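Local coordinates for uncharacterized protein (Bacteroides ovatus, PDB 4FS7), which is of unknown function but, as an extracellular protein built from BspA-type leucine-rich repeats, probably serves in protein binding, at residues A[140-145]-A[163-168]; A[156-161]-A[179-184]. All blocks are in the same frame, centred on the assembly; numbering follows the deposited sequence. Where two conformers were deposited one is given.

Contact 1: residues A[140-145]-A[163-168]; sequences DFKEIT and SLEYVS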
loop_
_atom_site.group_PDB
_atom_site.type_symbol
_atom_site.label_atom_id
_atom_site.label_comp_id
_atom_site.label_asym_id
_atom_site.label_seq_id
_atom_site.Cartn_x
_atom_site.Cartn_y
_atom_site.Cartn_z
ATOM N N ASP A 140 -17.392 6.203 0.842
ATOM C CA ASP A 140 -18.023 4.929 0.466
ATOM C C ASP A 140 -18.308 4.789 -1.041
ATOM O O ASP A 140 -19.174 4.018 -1.434
ATOM C CB ASP A 140 -19.276 4.653 1.301
ATOM C CG ASP A 140 -19.519 3.178 1.478
ATOM O OD1 ASP A 140 -18.521 2.426 1.599
ATOM O OD2 ASP A 140 -20.703 2.788 1.483
ATOM N N PHE A 141 -17.523 5.490 -1.871
ATOM C CA PHE A 141 -17.549 5.373 -3.334
ATOM C C PHE A 141 -17.383 3.951 -3.824
ATOM O O PHE A 141 -16.464 3.267 -3.359
ATOM C CB PHE A 141 -16.360 6.157 -3.988
ATOM C CG PHE A 141 -16.201 7.581 -3.537
ATOM C CD1 PHE A 141 -17.281 8.398 -3.300
ATOM C CD2 PHE A 141 -14.907 8.133 -3.388
ATOM C CE1 PHE A 141 -17.131 9.706 -2.922
ATOM C CE2 PHE A 141 -14.760 9.428 -2.985
ATOM C CZ PHE A 141 -15.864 10.230 -2.777
ATOM N N LYS A 142 -18.149 3.560 -4.829
ATOM C CA LYS A 142 -17.852 2.345 -5.591
ATOM C C LYS A 142 -16.856 2.615 -6.727
ATOM O O LYS A 142 -16.126 1.706 -7.125
ATOM C CB LYS A 142 -19.126 1.770 -6.171
ATOM C CG LYS A 142 -18.948 0.491 -6.906
ATOM C CD LYS A 142 -20.329 -0.064 -7.370
ATOM C CE LYS A 142 -20.163 -1.331 -8.190
ATOM N NZ LYS A 142 -21.412 -2.153 -8.139
ATOM N N GLU A 143 -16.887 3.824 -7.286
ATOM C CA GLU A 143 -16.044 4.148 -8.398
ATOM C C GLU A 143 -15.658 5.580 -8.273
ATOM O O GLU A 143 -16.370 6.403 -7.688
ATOM C CB GLU A 143 -16.759 3.865 -9.705
ATOM C CG GLU A 143 -17.942 4.679 -10.038
ATOM C CD GLU A 143 -18.393 4.317 -11.460
ATOM O OE1 GLU A 143 -19.169 3.364 -11.592
ATOM O OE2 GLU A 143 -17.886 4.922 -12.442
ATOM N N ILE A 144 -14.515 5.906 -8.820
ATOM C CA ILE A 144 -14.113 7.306 -9.004
ATOM C C ILE A 144 -13.202 7.455 -10.229
ATOM O O ILE A 144 -12.317 6.607 -10.473
ATOM C CB ILE A 144 -13.458 7.918 -7.744
ATOM C CG1 ILE A 144 -13.416 9.458 -7.878
ATOM C CG2 ILE A 144 -12.102 7.295 -7.508
ATOM C CD1 ILE A 144 -13.046 10.192 -6.668
ATOM N N THR A 145 -13.490 8.488 -11.023
ATOM C CA THR A 145 -12.637 8.866 -12.137
ATOM C C THR A 145 -11.908 10.160 -11.840
ATOM O O THR A 145 -12.527 11.185 -11.464
ATOM C CB THR A 145 -13.473 8.959 -13.425
ATOM O OG1 THR A 145 -14.024 7.668 -13.701
ATOM C CG2 THR A 145 -12.626 9.418 -14.619
ATOM N N SER A 163 -15.632 0.353 -0.162
ATOM C CA SER A 163 -16.519 -0.069 -1.235
ATOM C C SER A 163 -15.900 0.164 -2.616
ATOM O O SER A 163 -16.532 -0.180 -3.615
ATOM C CB SER A 163 -17.865 0.676 -1.167
ATOM O OG SER A 163 -18.553 0.295 -0.018
ATOM N N LEU A 164 -14.710 0.766 -2.688
ATOM C CA LEU A 164 -14.133 1.157 -3.981
ATOM C C LEU A 164 -13.755 -0.074 -4.817
ATOM O O LEU A 164 -12.968 -0.921 -4.363
ATOM C CB LEU A 164 -12.911 2.019 -3.768
ATOM C CG LEU A 164 -12.270 2.676 -4.977
ATOM C CD1 LEU A 164 -13.198 3.723 -5.643
ATOM C CD2 LEU A 164 -10.945 3.353 -4.554
ATOM N N GLU A 165 -14.324 -0.167 -6.013
ATOM C CA GLU A 165 -14.093 -1.230 -6.947
ATOM C C GLU A 165 -13.499 -0.780 -8.260
ATOM O O GLU A 165 -13.004 -1.600 -9.030
ATOM C CB GLU A 165 -15.408 -1.974 -7.245
ATOM C CG GLU A 165 -16.051 -2.676 -6.047
ATOM C CD GLU A 165 -17.277 -3.497 -6.415
ATOM O OE1 GLU A 165 -17.291 -4.134 -7.483
ATOM O OE2 GLU A 165 -18.207 -3.528 -5.605
ATOM N N TYR A 166 -13.544 0.518 -8.556
ATOM C CA TYR A 166 -13.028 1.004 -9.815
ATOM C C TYR A 166 -12.402 2.353 -9.563
ATOM O O TYR A 166 -13.062 3.247 -9.001
ATOM C CB TYR A 166 -14.125 1.133 -10.841
ATOM C CG TYR A 166 -13.571 1.705 -12.115
ATOM C CD1 TYR A 166 -12.810 0.909 -12.978
ATOM C CD2 TYR A 166 -13.712 3.067 -12.420
ATOM C CE1 TYR A 166 -12.280 1.417 -14.148
ATOM C CE2 TYR A 166 -13.164 3.587 -13.594
ATOM C CZ TYR A 166 -12.455 2.768 -14.447
ATOM O OH TYR A 166 -11.920 3.316 -15.581
ATOM N N VAL A 167 -11.154 2.547 -9.994
ATOM C CA VAL A 167 -10.528 3.873 -9.993
ATOM C C VAL A 167 -9.759 4.104 -11.279
ATOM O O VAL A 167 -9.031 3.234 -11.709
ATOM C CB VAL A 167 -9.637 4.091 -8.740
ATOM C CG1 VAL A 167 -8.617 3.000 -8.556
ATOM C CG2 VAL A 167 -8.987 5.466 -8.761
ATOM N N SER A 168 -9.984 5.252 -11.910
ATOM C CA SER A 168 -9.236 5.692 -13.073
ATOM C C SER A 168 -8.297 6.819 -12.682
ATOM O O SER A 168 -8.748 7.943 -12.466
ATOM C CB SER A 168 -10.197 6.122 -14.172
ATOM O OG SER A 168 -9.443 6.592 -15.290
HETATM O O HOH W 1 -15.317 3.184 -0.805
HETATM O O HOH W 2 -13.055 5.942 -16.237
#

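Contact 2: residues A[156-161]-A[179-184]; sequences EAFATC and GLFSGC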
loop_
_atom_site.group_PDB
_atom_site.type_symbol
_atom_site.label_atom_id
_atom_site.label_comp_id
_atom_site.label_asym_id
_atom_site.label_seq_id
_atom_site.Cartn_x
_atom_site.Cartn_y
_atom_site.Cartn_z
ATOM N N GLU A 156 -2.626 8.770 1.212
ATOM C CA GLU A 156 -3.831 8.226 1.835
ATOM C C GLU A 156 -5.121 8.908 1.342
ATOM O O GLU A 156 -6.158 8.823 2.017
ATOM C CB GLU A 156 -3.744 8.249 3.364
ATOM C CG GLU A 156 -2.719 7.245 3.912
ATOM C CD GLU A 156 -2.793 7.031 5.402
ATOM O OE1 GLU A 156 -3.797 7.388 6.054
ATOM O OE2 GLU A 156 -1.818 6.483 5.958
ATOM N N ALA A 157 -5.118 9.439 0.123
ATOM C CA ALA A 157 -6.307 10.164 -0.352
ATOM C C ALA A 157 -7.543 9.286 -0.449
ATOM O O ALA A 157 -8.647 9.783 -0.253
ATOM C CB ALA A 157 -6.014 10.844 -1.693
ATOM N N PHE A 158 -7.362 7.987 -0.739
ATOM C CA PHE A 158 -8.448 7.035 -0.865
ATOM C C PHE A 158 -8.297 5.901 0.139
ATOM O O PHE A 158 -8.839 4.809 -0.049
ATOM C CB PHE A 158 -8.553 6.514 -2.303
ATOM C CG PHE A 158 -8.876 7.604 -3.265
ATOM C CD1 PHE A 158 -10.174 8.068 -3.327
ATOM C CD2 PHE A 158 -7.897 8.206 -4.051
ATOM C CE1 PHE A 158 -10.535 9.115 -4.161
ATOM C CE2 PHE A 158 -8.258 9.256 -4.908
ATOM C CZ PHE A 158 -9.569 9.698 -4.921
ATOM N N ALA A 159 -7.549 6.125 1.208
ATOM C CA ALA A 159 -7.381 5.052 2.209
ATOM C C ALA A 159 -8.725 4.718 2.860
ATOM O O ALA A 159 -9.550 5.626 3.107
ATOM C CB ALA A 159 -6.372 5.450 3.264
ATOM N N THR A 160 -8.948 3.430 3.141
ATOM C CA THR A 160 -10.135 2.939 3.833
ATOM C C THR A 160 -11.393 3.244 3.052
ATOM O O THR A 160 -12.474 3.267 3.635
ATOM C CB THR A 160 -10.207 3.367 5.326
ATOM O OG1 THR A 160 -10.610 4.712 5.464
ATOM C CG2 THR A 160 -8.899 3.213 6.009
ATOM N N CYS A 161 -11.311 3.354 1.735
ATOM C CA CYS A 161 -12.493 3.428 0.885
ATOM C C CYS A 161 -12.931 1.976 0.611
ATOM O O CYS A 161 -12.524 1.327 -0.369
ATOM C CB CYS A 161 -12.191 4.195 -0.380
ATOM S SG CYS A 161 -11.918 5.978 -0.072
ATOM N N GLY A 179 0.351 5.091 0.915
ATOM C CA GLY A 179 -0.928 4.681 1.454
ATOM C C GLY A 179 -2.125 5.107 0.639
ATOM O O GLY A 179 -3.240 5.020 1.152
ATOM N N LEU A 180 -1.937 5.435 -0.636
ATOM C CA LEU A 180 -3.022 6.006 -1.440
ATOM C C LEU A 180 -4.300 5.216 -1.413
ATOM O O LEU A 180 -5.404 5.793 -1.292
ATOM C CB LEU A 180 -2.551 6.126 -2.868
ATOM C CG LEU A 180 -3.481 6.792 -3.861
ATOM C CD1 LEU A 180 -3.906 8.172 -3.410
ATOM C CD2 LEU A 180 -2.773 6.889 -5.229
ATOM N N PHE A 181 -4.198 3.882 -1.541
ATOM C CA PHE A 181 -5.344 2.995 -1.530
ATOM C C PHE A 181 -5.311 1.999 -0.351
ATOM O O PHE A 181 -5.913 0.916 -0.404
ATOM C CB PHE A 181 -5.468 2.220 -2.851
ATOM C CG PHE A 181 -5.666 3.106 -4.032
ATOM C CD1 PHE A 181 -6.870 3.737 -4.223
ATOM C CD2 PHE A 181 -4.652 3.380 -4.932
ATOM C CE1 PHE A 181 -7.073 4.566 -5.271
ATOM C CE2 PHE A 181 -4.864 4.198 -5.993
ATOM C CZ PHE A 181 -6.074 4.804 -6.158
ATOM N N SER A 182 -4.614 2.353 0.717
ATOM C CA SER A 182 -4.468 1.460 1.870
ATOM C C SER A 182 -5.851 1.098 2.399
ATOM O O SER A 182 -6.644 1.978 2.660
ATOM C CB SER A 182 -3.687 2.147 2.970
ATOM O OG SER A 182 -3.490 1.251 4.062
ATOM N N GLY A 183 -6.126 -0.163 2.573
ATOM C CA GLY A 183 -7.385 -0.565 3.124
ATOM C C GLY A 183 -8.609 -0.590 2.213
ATOM O O GLY A 183 -9.758 -0.690 2.685
ATOM N N CYS A 184 -8.385 -0.528 0.905
ATOM C CA CYS A 184 -9.459 -0.610 -0.076
ATOM C C CYS A 184 -9.731 -2.081 -0.381
ATOM O O CYS A 184 -9.314 -2.641 -1.388
ATOM C CB CYS A 184 -9.134 0.153 -1.354
ATOM S SG CYS A 184 -9.117 1.972 -1.053
#

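Contact 1: residues A[140-145]-A[163-168]
The flat group that marks this pairing is the phenol of Y166, which lies along the outer side of two parallel strands. E143 CB and T145 OG1 stand at its edge, and a water lies in the plane of the ring, bound to Y166 OH at 2.9 Å and also to T145 OG1. With CG anti to the backbone N (chi1 177°), the ring runs beside the neighbouring strand toward T145. The carboxylate of D140 is met differently: S163 OG donates to D140 OD1 over 2.7 Å, arriving from above the carboxylate plane. An alanine in place of D140 would remove this acceptor and would probably leave the S163 hydroxyl less firmly oriented where the two loop segments leading into the strands meet. A second water bridges F141 O and S163 N.

Further along, K142 O is gripped by two amides, E165 N at 2.8 Å and, less straight, Y166 N at 3.2 Å. Regular parallel pairing follows: I144 N donates to Y166 O at 3.0 Å, and S168 N to I144 O at 3.1 Å, both donors lying in the carbonyl plane. On the inner side, I144 and V167 point the same way and touch through their CG2 methyls at 3.8 Å, while the side chains of L164 and I144 cross obliquely, CD1 of L164 lying near CG2 of I144.

Strands 143-145 and 166-168, only 5° from parallel, thus make one step of the repeat stack. Inward, I144 packs on F158 and V167 on I190, while F141 reaches back to F136, L119 and I122 in preceding loops.

Contact 2: residues A[156-161]-A[179-184]
Closest in are two backbone bonds that tie one turn to the next. F158 N donates to L180 O at 3.0 Å, rather bent but in the carbonyl plane, and T160 N meets S182 O at 2.8 Å, nearly along the C=O axis. Around them F158 and F181 lie side by side, both with CG anti to the carbonyl carbon. Their planes differ by 14°, yet the rings are slid apart and barely overlap; F158 CB instead rests 3.8 Å from F181 CD1. The end of the L180 side chain turns back to segment 156-161, where CD1 touches A157 CB at 3.8 Å and the edge of the F158 ring, while its CG sits over one face of F181 toward the rim. C184 SG comes within 3.0 Å of F158 O, and C161 CB packs on the same sulfur.

What positions these groups is the turn geometry. In each segment a type I turn runs into a type II turn, and T160 OG1 closes back onto A159 O at 2.7 Å. At G179, whose phi is positive, a CB would clash with E156 CG as that side chain is placed here. The carboxylate of E156 is held by a salt bridge to K137.

Beyond, F158 continues onto F136, near parallel to it, and C184 onto C207. Successive turns stacked in register, with phenylalanine and cysteine recurring on the inner side, are characteristic of the BspA-type leucine-rich repeat solenoid and its hydrophobic core.

Overall arrangement
Contacts 1 and 2 sample the same principle, repeat stacked on repeat, on two parts of the coil. Contact 1, partly buried, is a parallel strand pair whose outer face carries largely exposed E143, T145, Y166 and S168 and one bridging water, another lying between the loop backbones; its inner face is aliphatic. Contact 2, the buried one, joins turns without regular strand and relies on aromatic, leucine and cysteine side chains beside two backbone bonds. The segments alternate along the chain, and the centres of contacts 1 and 2 lie about 11 Å apart. They meet in the core, where I144 CD1 touches F158 CE1 at 3.7 Å, V167 packs on F181, and L164 lies against F181 and C184.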